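PDB 5E09: cellulase, which hydrolyses internal beta-1,4-glucosidic bonds of cellulose, with a family 5 catalytic barrel and a family 46 carbohydrate-binding module in one chain. Local coordinates for residues Ala471-Trp476 with Asp499-Glu504; Val505-Ile510 with Ser527-His532. All blocks are in the same frame, centred on the assembly; numbering follows the deposited sequence.

Overall arrangement
Both contacts lie in the C-terminal carbohydrate-binding domain, and their centres are about 11 Å apart. They come in series along the chain. Interaction 1 sets the loop between strands 458-465 and 479-480 against the short helix 499-502. Interaction 2 begins at the next residue, Val505, and joins the start of strand 509-516 to the end of strand 521-529. These two strands form a hairpin in the antiparallel sheet of the module. The contacts also touch directly: Phe501 and Ala471 pack on Ile510, and Val505 packs on Gly472. Together they place the helix and the run after it between a loop and the sheet.

Interaction 1: Ala471-Trp476 with Asp499-Glu504; sequences AGPQNW and DAFFNE
Pro473 sits between two side chains of the facing segment, Phe501 and Glu504. The contact packs a loop of the carbohydrate-binding module against the short helix 499-502 and the residue run that follows it. No direct hydrogen bond crosses it. The Pro473 ring and the Phe501 side chain cross at about a right angle, with Pro473 CD 4.0 Å from Phe501 CD1. The CG of Phe501 is anti to its backbone N (chi1 173°), and the ring extends past Pro473 to Gly472. There Phe501 CE1 lies 4.1 Å from Gly472 CA. A side chain at Gly472 would run into this ring, and its phi is positive (86°), so glycine suits the position on both counts.

Glu504 meets the proline from another direction. Its chain is extended beyond CG and slants across the proline. The carboxylate comes to rest against ring carbons: OE1 of Glu504 is 3.6 Å from Pro473 CA, and OE2 of Glu504 is 3.9 Å from Pro473 CG. Pro473 CG also lies 3.8 Å from Ala500 O of the helix. An alanine in place of Pro473 would probably open a gap beside Phe501 CD1 and take from Glu504 OE2 its contact with CG.

Around the contact, Lys480 gives hydrogen bonds to the carbonyls of Ala471 and Pro473. On the helix side, Phe501 N is bonded to Thr498 OG1, and the Phe501 ring also packs on Ala463 of strand 458-465. Gly472 CA makes a CA-H...O contact with Glu504 O. That carbonyl accepts from a bridging water at 2.9 Å from Glu504 O, and the water in turn accepts from Gly472 N.

Interaction 2: Val505-Ile510 with Ser527-His532; sequences VRDDDI and SKNGNH
Lys528 crosses Val505 and ends at Asp507, and this is the tightly packed part of the contact. The two aliphatic groups cross obliquely, with Val505 CG2 3.5 Å from Lys528 CD. The lysine chain is extended as far as CE and then bends, chi4 -71°, which places NZ between two oxygens. Lys528 NZ donates to Val505 O at 3.1 Å. Lys528 NZ also forms a salt bridge with Asp507 OD1 at 3.0 Å. The hydrophobic part of the lysine is thus packed while its charge is met. Val505 also packs on Tyr465 of strand 458-465.

The contact lies at the open end of the beta hairpin of strands 509-516 and 521-529, in the antiparallel sheet of the carbohydrate-binding module. Asp509 and Ser527 are a non-hydrogen-bonded pair. Next to them, Lys528 N bonds to Asp508 O. Strand 521-529 then leads into a type II' turn, Asn529 to His532, with Gly530 at its second position, where phi is positive.

The solvent side is looser and mostly polar. Asp507 is exposed, but its OD1 takes two donors from opposite faces of the carboxylate: Lys528 NZ on one, Gly530 N on the other. The Gly530 N to Asp507 OD1 bond is 3.1 Å long and links the turn to the run before strand 509-516. Arg506 points away from strand 521-529. Its NH2 has a salt bridge to Glu469, its guanidinium makes a cation-pi contact with Tyr465, and the bond from its NH1 to Asp508 OD2 is weak. At the bridged pair, Ser527 OG donates to Asp509 OD1 at 2.9 Å, approaching from above the carboxylate plane.

Interaction 1: Ala471-Trp476 with Asp499-Glu504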
ATOM      1  N   ALA A 471      18.173  21.596   0.346  1.00 39.10           N
ATOM      2  CA  ALA A 471      17.090  22.448   0.832  1.00 50.89           C
ATOM      3  C   ALA A 471      15.820  21.652   1.117  1.00 46.70           C
ATOM      4  O   ALA A 471      15.603  20.596   0.526  1.00 52.38           O
ATOM      5  CB  ALA A 471      16.795  23.556  -0.182  1.00 41.92           C
ATOM      6  N   GLY A 472      14.989  22.165   2.021  1.00 51.55           N
ATOM      7  CA  GLY A 472      13.662  21.615   2.261  1.00 39.29           C
ATOM      8  C   GLY A 472      13.602  20.462   3.244  1.00 40.87           C
ATOM      9  O   GLY A 472      14.615  20.100   3.836  1.00 49.43           O
ATOM     10  N   PRO A 473      12.404  19.881   3.423  1.00 43.84           N
ATOM     11  CA  PRO A 473      12.165  18.717   4.285  1.00 45.80           C
ATOM     12  C   PRO A 473      13.077  17.541   3.942  1.00 51.64           C
ATOM     13  O   PRO A 473      13.513  17.430   2.795  1.00 44.43           O
ATOM     14  CB  PRO A 473      10.701  18.374   4.004  1.00 42.60           C
ATOM     15  CG  PRO A 473      10.094  19.665   3.622  1.00 40.80           C
ATOM     16  CD  PRO A 473      11.153  20.376   2.824  1.00 47.47           C
ATOM     17  N   GLN A 474      13.348  16.688   4.929  1.00 45.63           N
ATOM     18  CA  GLN A 474      14.307  15.595   4.801  1.00 46.23           C
ATOM     19  C   GLN A 474      15.630  16.111   4.260  1.00 54.69           C
ATOM     20  O   GLN A 474      16.070  15.729   3.173  1.00 57.90           O
ATOM     21  CB  GLN A 474      13.759  14.477   3.906  1.00 59.97           C
ATOM     22  CG  GLN A 474      12.409  13.931   4.355  1.00 50.07           C
ATOM     23  CD  GLN A 474      12.436  13.359   5.764  1.00 77.44           C
ATOM     24  OE1 GLN A 474      13.493  13.001   6.291  1.00 72.58           O
ATOM     25  NE2 GLN A 474      11.266  13.275   6.387  1.00 82.18           N
ATOM     26  N   ASN A 475      16.254  16.982   5.047  1.00 59.73           N
ATOM     27  CA  ASN A 475      17.505  17.651   4.707  1.00 54.26           C
ATOM     28  C   ASN A 475      18.628  16.708   4.282  1.00 50.92           C
ATOM     29  O   ASN A 475      19.576  17.124   3.618  1.00 61.61           O
ATOM     30  CB  ASN A 475      17.978  18.469   5.912  1.00 61.52           C
ATOM     31  CG  ASN A 475      19.103  19.417   5.557  1.00 79.46           C
ATOM     32  OD1 ASN A 475      19.180  19.909   4.426  1.00 79.62           O
ATOM     33  ND2 ASN A 475      19.978  19.695   6.522  1.00 84.31           N
ATOM     34  N   TRP A 476      18.528  15.441   4.669  1.00 48.72           N
ATOM     35  CA  TRP A 476      19.606  14.487   4.432  1.00 44.90           C
ATOM     36  C   TRP A 476      19.735  14.063   2.968  1.00 47.55           C
ATOM     37  O   TRP A 476      20.663  13.342   2.609  1.00 51.24           O
ATOM     38  CB  TRP A 476      19.410  13.257   5.314  1.00 46.33           C
ATOM     39  CG  TRP A 476      18.027  12.703   5.256  1.00 51.22           C
ATOM     40  CD1 TRP A 476      16.953  13.092   6.004  1.00 50.65           C
ATOM     41  CD2 TRP A 476      17.563  11.641   4.402  1.00 49.05           C
ATOM     42  NE1 TRP A 476      15.848  12.343   5.665  1.00 51.57           N
ATOM     43  CE2 TRP A 476      16.194  11.457   4.694  1.00 44.28           C
ATOM     44  CE3 TRP A 476      18.172  10.848   3.432  1.00 42.13           C
ATOM     45  CZ2 TRP A 476      15.429  10.492   4.032  1.00 49.03           C
ATOM     46  CZ3 TRP A 476      17.409   9.896   2.781  1.00 45.54           C
ATOM     47  CH2 TRP A 476      16.049   9.725   3.087  1.00 51.51           C
ATOM     48  N   ASP A 499       3.196  24.513   0.789  1.00 57.45           N
ATOM     49  CA  ASP A 499       3.522  25.321   1.961  1.00 44.86           C
ATOM     50  C   ASP A 499       4.480  24.543   2.858  1.00 41.59           C
ATOM     51  O   ASP A 499       5.354  25.123   3.494  1.00 47.12           O
ATOM     52  CB  ASP A 499       2.245  25.707   2.723  1.00 47.89           C
ATOM     53  CG  ASP A 499       2.371  27.038   3.465  1.00 84.63           C
ATOM     54  OD1 ASP A 499       3.189  27.892   3.056  1.00 80.39           O
ATOM     55  OD2 ASP A 499       1.638  27.233   4.462  1.00 81.56           O
ATOM     56  N   ALA A 500       4.326  23.222   2.886  1.00 47.66           N
ATOM     57  CA  ALA A 500       5.204  22.370   3.682  1.00 37.29           C
ATOM     58  C   ALA A 500       6.661  22.455   3.213  1.00 43.57           C
ATOM     59  O   ALA A 500       7.582  22.443   4.030  1.00 49.68           O
ATOM     60  CB  ALA A 500       4.717  20.926   3.649  1.00 33.54           C
ATOM     61  N   PHE A 501       6.879  22.547   1.905  1.00 42.38           N
ATOM     62  CA  PHE A 501       8.240  22.708   1.401  1.00 38.24           C
ATOM     63  C   PHE A 501       8.815  24.053   1.831  1.00 41.80           C
ATOM     64  O   PHE A 501       9.936  24.127   2.335  1.00 41.83           O
ATOM     65  CB  PHE A 501       8.285  22.589  -0.123  1.00 40.38           C
ATOM     66  CG  PHE A 501       9.636  22.910  -0.723  1.00 40.88           C
ATOM     67  CD1 PHE A 501      10.637  21.950  -0.771  1.00 34.35           C
ATOM     68  CD2 PHE A 501       9.898  24.167  -1.247  1.00 32.41           C
ATOM     69  CE1 PHE A 501      11.873  22.237  -1.324  1.00 35.74           C
ATOM     70  CE2 PHE A 501      11.136  24.461  -1.805  1.00 43.50           C
ATOM     71  CZ  PHE A 501      12.126  23.494  -1.840  1.00 30.95           C
ATOM     72  N   PHE A 502       8.043  25.115   1.641  1.00 31.11           N
ATOM     73  CA  PHE A 502       8.550  26.455   1.918  1.00 53.45           C
ATOM     74  C   PHE A 502       8.746  26.736   3.410  1.00 46.65           C
ATOM     75  O   PHE A 502       9.632  27.507   3.778  1.00 51.57           O
ATOM     76  CB  PHE A 502       7.628  27.508   1.305  1.00 43.87           C
ATOM     77  CG  PHE A 502       7.724  27.589  -0.186  1.00 37.29           C
ATOM     78  CD1 PHE A 502       8.929  27.893  -0.798  1.00 40.84           C
ATOM     79  CD2 PHE A 502       6.612  27.365  -0.979  1.00 37.86           C
ATOM     80  CE1 PHE A 502       9.022  27.967  -2.178  1.00 38.61           C
ATOM     81  CE2 PHE A 502       6.697  27.446  -2.351  1.00 36.10           C
ATOM     82  CZ  PHE A 502       7.902  27.748  -2.952  1.00 36.12           C
ATOM     83  N   ASN A 503       7.946  26.101   4.264  1.00 51.77           N
ATOM     84  CA  ASN A 503       8.091  26.264   5.711  1.00 50.89           C
ATOM     85  C   ASN A 503       9.443  25.776   6.226  1.00 52.05           C
ATOM     86  O   ASN A 503       9.808  26.052   7.366  1.00 55.77           O
ATOM     87  CB  ASN A 503       6.979  25.523   6.467  1.00 45.15           C
ATOM     88  CG  ASN A 503       5.611  26.157   6.280  1.00 50.08           C
ATOM     89  OD1 ASN A 503       5.491  27.334   5.934  1.00 51.89           O
ATOM     90  ND2 ASN A 503       4.566  25.369   6.506  1.00 49.71           N
ATOM     91  N   GLU A 504      10.183  25.039   5.401  1.00 43.72           N
ATOM     92  CA  GLU A 504      11.457  24.489   5.849  1.00 52.11           C
ATOM     93  C   GLU A 504      12.613  24.872   4.933  1.00 39.95           C
ATOM     94  O   GLU A 504      13.576  24.126   4.792  1.00 51.89           O
ATOM     95  CB  GLU A 504      11.361  22.962   5.985  1.00 42.72           C
ATOM     96  CG  GLU A 504      10.319  22.526   7.016  1.00 52.12           C
ATOM     97  CD  GLU A 504      10.283  21.024   7.252  1.00 68.98           C
ATOM     98  OE1 GLU A 504      11.364  20.410   7.400  1.00 56.75           O
ATOM     99  OE2 GLU A 504       9.167  20.457   7.294  1.00 66.69           O
TER
HETATM  100  O   HOH W   1      16.379  23.509   4.328  1.00 48.10           O

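Interaction 2: Val505-Ile510 with Ser527-His532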
ATOM      1  N   VAL A 505      12.518  26.043   4.317  1.00 44.26           N
ATOM      2  CA  VAL A 505      13.645  26.580   3.566  1.00 50.17           C
ATOM      3  C   VAL A 505      13.960  28.011   3.996  1.00 51.55           C
ATOM      4  O   VAL A 505      13.061  28.815   4.249  1.00 55.73           O
ATOM      5  CB  VAL A 505      13.404  26.540   2.027  1.00 49.66           C
ATOM      6  CG1 VAL A 505      13.260  25.107   1.540  1.00 49.91           C
ATOM      7  CG2 VAL A 505      12.184  27.336   1.645  1.00 43.80           C
ATOM      8  N   ARG A 506      15.251  28.308   4.089  1.00 40.59           N
ATOM      9  CA  ARG A 506      15.733  29.641   4.414  1.00 45.02           C
ATOM     10  C   ARG A 506      15.376  30.613   3.284  1.00 56.02           C
ATOM     11  O   ARG A 506      14.976  30.191   2.196  1.00 46.92           O
ATOM     12  CB  ARG A 506      17.251  29.622   4.616  1.00 42.22           C
ATOM     13  CG  ARG A 506      17.959  29.790   3.289  1.00 51.00           C
ATOM     14  CD  ARG A 506      19.458  29.515   3.253  1.00 56.12           C
ATOM     15  NE  ARG A 506      19.889  28.321   3.961  1.00 54.91           N
ATOM     16  CZ  ARG A 506      21.011  27.671   3.669  1.00 52.09           C
ATOM     17  NH1 ARG A 506      21.772  28.078   2.660  1.00 47.30           N
ATOM     18  NH2 ARG A 506      21.352  26.592   4.356  1.00 67.22           N
ATOM     19  N   ASP A 507      15.529  31.911   3.541  1.00 58.30           N
ATOM     20  CA  ASP A 507      15.423  32.921   2.490  1.00 54.41           C
ATOM     21  C   ASP A 507      16.682  32.904   1.636  1.00 51.07           C
ATOM     22  O   ASP A 507      17.745  33.333   2.081  1.00 60.01           O
ATOM     23  CB  ASP A 507      15.216  34.318   3.083  1.00 55.33           C
ATOM     24  CG  ASP A 507      13.965  34.414   3.934  1.00 63.76           C
ATOM     25  OD1 ASP A 507      12.882  34.006   3.455  1.00 50.00           O
ATOM     26  OD2 ASP A 507      14.068  34.903   5.080  1.00 73.21           O
ATOM     27  N   ASP A 508      16.558  32.418   0.409  1.00 46.80           N
ATOM     28  CA  ASP A 508      17.717  32.163  -0.430  1.00 48.30           C
ATOM     29  C   ASP A 508      17.282  31.809  -1.841  1.00 57.68           C
ATOM     30  O   ASP A 508      16.089  31.729  -2.135  1.00 48.90           O
ATOM     31  CB  ASP A 508      18.549  31.019   0.155  1.00 49.62           C
ATOM     32  CG  ASP A 508      20.003  31.058  -0.274  1.00 58.84           C
ATOM     33  OD1 ASP A 508      20.331  31.789  -1.231  1.00 69.01           O
ATOM     34  OD2 ASP A 508      20.819  30.339   0.348  1.00 69.54           O
ATOM     35  N   ASP A 509      18.261  31.604  -2.712  1.00 63.91           N
ATOM     36  CA  ASP A 509      18.009  31.001  -4.006  1.00 51.55           C
ATOM     37  C   ASP A 509      17.961  29.496  -3.825  1.00 42.95           C
ATOM     38  O   ASP A 509      18.790  28.916  -3.123  1.00 47.32           O
ATOM     39  CB  ASP A 509      19.085  31.396  -5.014  1.00 53.28           C
ATOM     40  CG  ASP A 509      18.792  32.717  -5.679  1.00 57.50           C
ATOM     41  OD1 ASP A 509      17.893  33.432  -5.190  1.00 57.59           O
ATOM     42  OD2 ASP A 509      19.457  33.045  -6.684  1.00 81.79           O
ATOM     43  N   ILE A 510      16.965  28.874  -4.436  1.00 39.56           N
ATOM     44  CA  ILE A 510      16.806  27.432  -4.389  1.00 53.42           C
ATOM     45  C   ILE A 510      16.804  26.885  -5.809  1.00 48.55           C
ATOM     46  O   ILE A 510      15.973  27.263  -6.624  1.00 44.84           O
ATOM     47  CB  ILE A 510      15.508  27.028  -3.665  1.00 38.36           C
ATOM     48  CG1 ILE A 510      15.467  27.648  -2.267  1.00 42.63           C
ATOM     49  CG2 ILE A 510      15.389  25.518  -3.588  1.00 42.85           C
ATOM     50  CD1 ILE A 510      14.069  27.839  -1.719  1.00 43.51           C
ATOM     51  N   SER A 527      13.469  32.178  -5.850  1.00 45.08           N
ATOM     52  CA  SER A 527      13.967  33.148  -4.890  1.00 50.34           C
ATOM     53  C   SER A 527      12.881  33.335  -3.849  1.00 37.03           C
ATOM     54  O   SER A 527      11.796  33.830  -4.156  1.00 51.41           O
ATOM     55  CB  SER A 527      14.326  34.473  -5.564  1.00 48.99           C
ATOM     56  OG  SER A 527      15.437  34.314  -6.429  1.00 48.24           O
ATOM     57  N   LYS A 528      13.162  32.898  -2.629  1.00 40.76           N
ATOM     58  CA  LYS A 528      12.214  33.023  -1.529  1.00 44.06           C
ATOM     59  C   LYS A 528      12.616  34.133  -0.568  1.00 48.91           C
ATOM     60  O   LYS A 528      13.752  34.184  -0.091  1.00 48.16           O
ATOM     61  CB  LYS A 528      12.083  31.712  -0.751  1.00 37.81           C
ATOM     62  CG  LYS A 528      11.357  31.906   0.578  1.00 45.79           C
ATOM     63  CD  LYS A 528      11.040  30.606   1.276  1.00 49.29           C
ATOM     64  CE  LYS A 528      10.418  30.839   2.651  1.00 51.40           C
ATOM     65  NZ  LYS A 528      11.396  31.361   3.648  1.00 59.31           N
ATOM     66  N   ASN A 529      11.667  35.016  -0.288  1.00 47.98           N
ATOM     67  CA  ASN A 529      11.834  36.043   0.725  1.00 46.46           C
ATOM     68  C   ASN A 529      10.525  36.241   1.480  1.00 52.77           C
ATOM     69  O   ASN A 529       9.506  36.637   0.895  1.00 54.60           O
ATOM     70  CB  ASN A 529      12.306  37.345   0.094  1.00 49.12           C
ATOM     71  CG  ASN A 529      12.915  38.282   1.103  1.00 47.51           C
ATOM     72  OD1 ASN A 529      12.315  39.282   1.470  1.00 46.21           O
ATOM     73  ND2 ASN A 529      14.102  37.942   1.586  1.00 62.83           N
ATOM     74  N   GLY A 530      10.556  35.936   2.775  1.00 53.93           N
ATOM     75  CA  GLY A 530       9.363  35.954   3.599  1.00 46.88           C
ATOM     76  C   GLY A 530       8.318  35.013   3.040  1.00 47.05           C
ATOM     77  O   GLY A 530       8.584  33.835   2.819  1.00 59.14           O
ATOM     78  N   ASN A 531       7.131  35.544   2.783  1.00 52.13           N
ATOM     79  CA  ASN A 531       6.051  34.749   2.228  1.00 49.65           C
ATOM     80  C   ASN A 531       5.962  34.843   0.716  1.00 56.50           C
ATOM     81  O   ASN A 531       4.970  34.414   0.128  1.00 47.20           O
ATOM     82  CB  ASN A 531       4.717  35.173   2.839  1.00 55.27           C
ATOM     83  CG  ASN A 531       4.497  34.582   4.216  1.00 79.44           C
ATOM     84  OD1 ASN A 531       4.128  33.415   4.349  1.00 77.45           O
ATOM     85  ND2 ASN A 531       4.723  35.386   5.250  1.00 78.78           N
ATOM     86  N   HIS A 532       6.981  35.411   0.080  1.00 45.23           N
ATOM     87  CA  HIS A 532       6.912  35.583  -1.366  1.00 56.36           C
ATOM     88  C   HIS A 532       8.029  34.869  -2.104  1.00 49.91           C
ATOM     89  O   HIS A 532       9.153  34.770  -1.618  1.00 47.71           O
ATOM     90  CB  HIS A 532       6.909  37.063  -1.721  1.00 45.22           C
ATOM     91  CG  HIS A 532       5.725  37.795  -1.176  1.00 64.58           C
ATOM     92  ND1 HIS A 532       5.813  38.657  -0.105  1.00 52.72           N
ATOM     93  CD2 HIS A 532       4.420  37.766  -1.536  1.00 60.14           C
ATOM     94  CE1 HIS A 532       4.612  39.143   0.161  1.00 66.30           C
ATOM     95  NE2 HIS A 532       3.751  38.619  -0.692  1.00 75.82           N
TER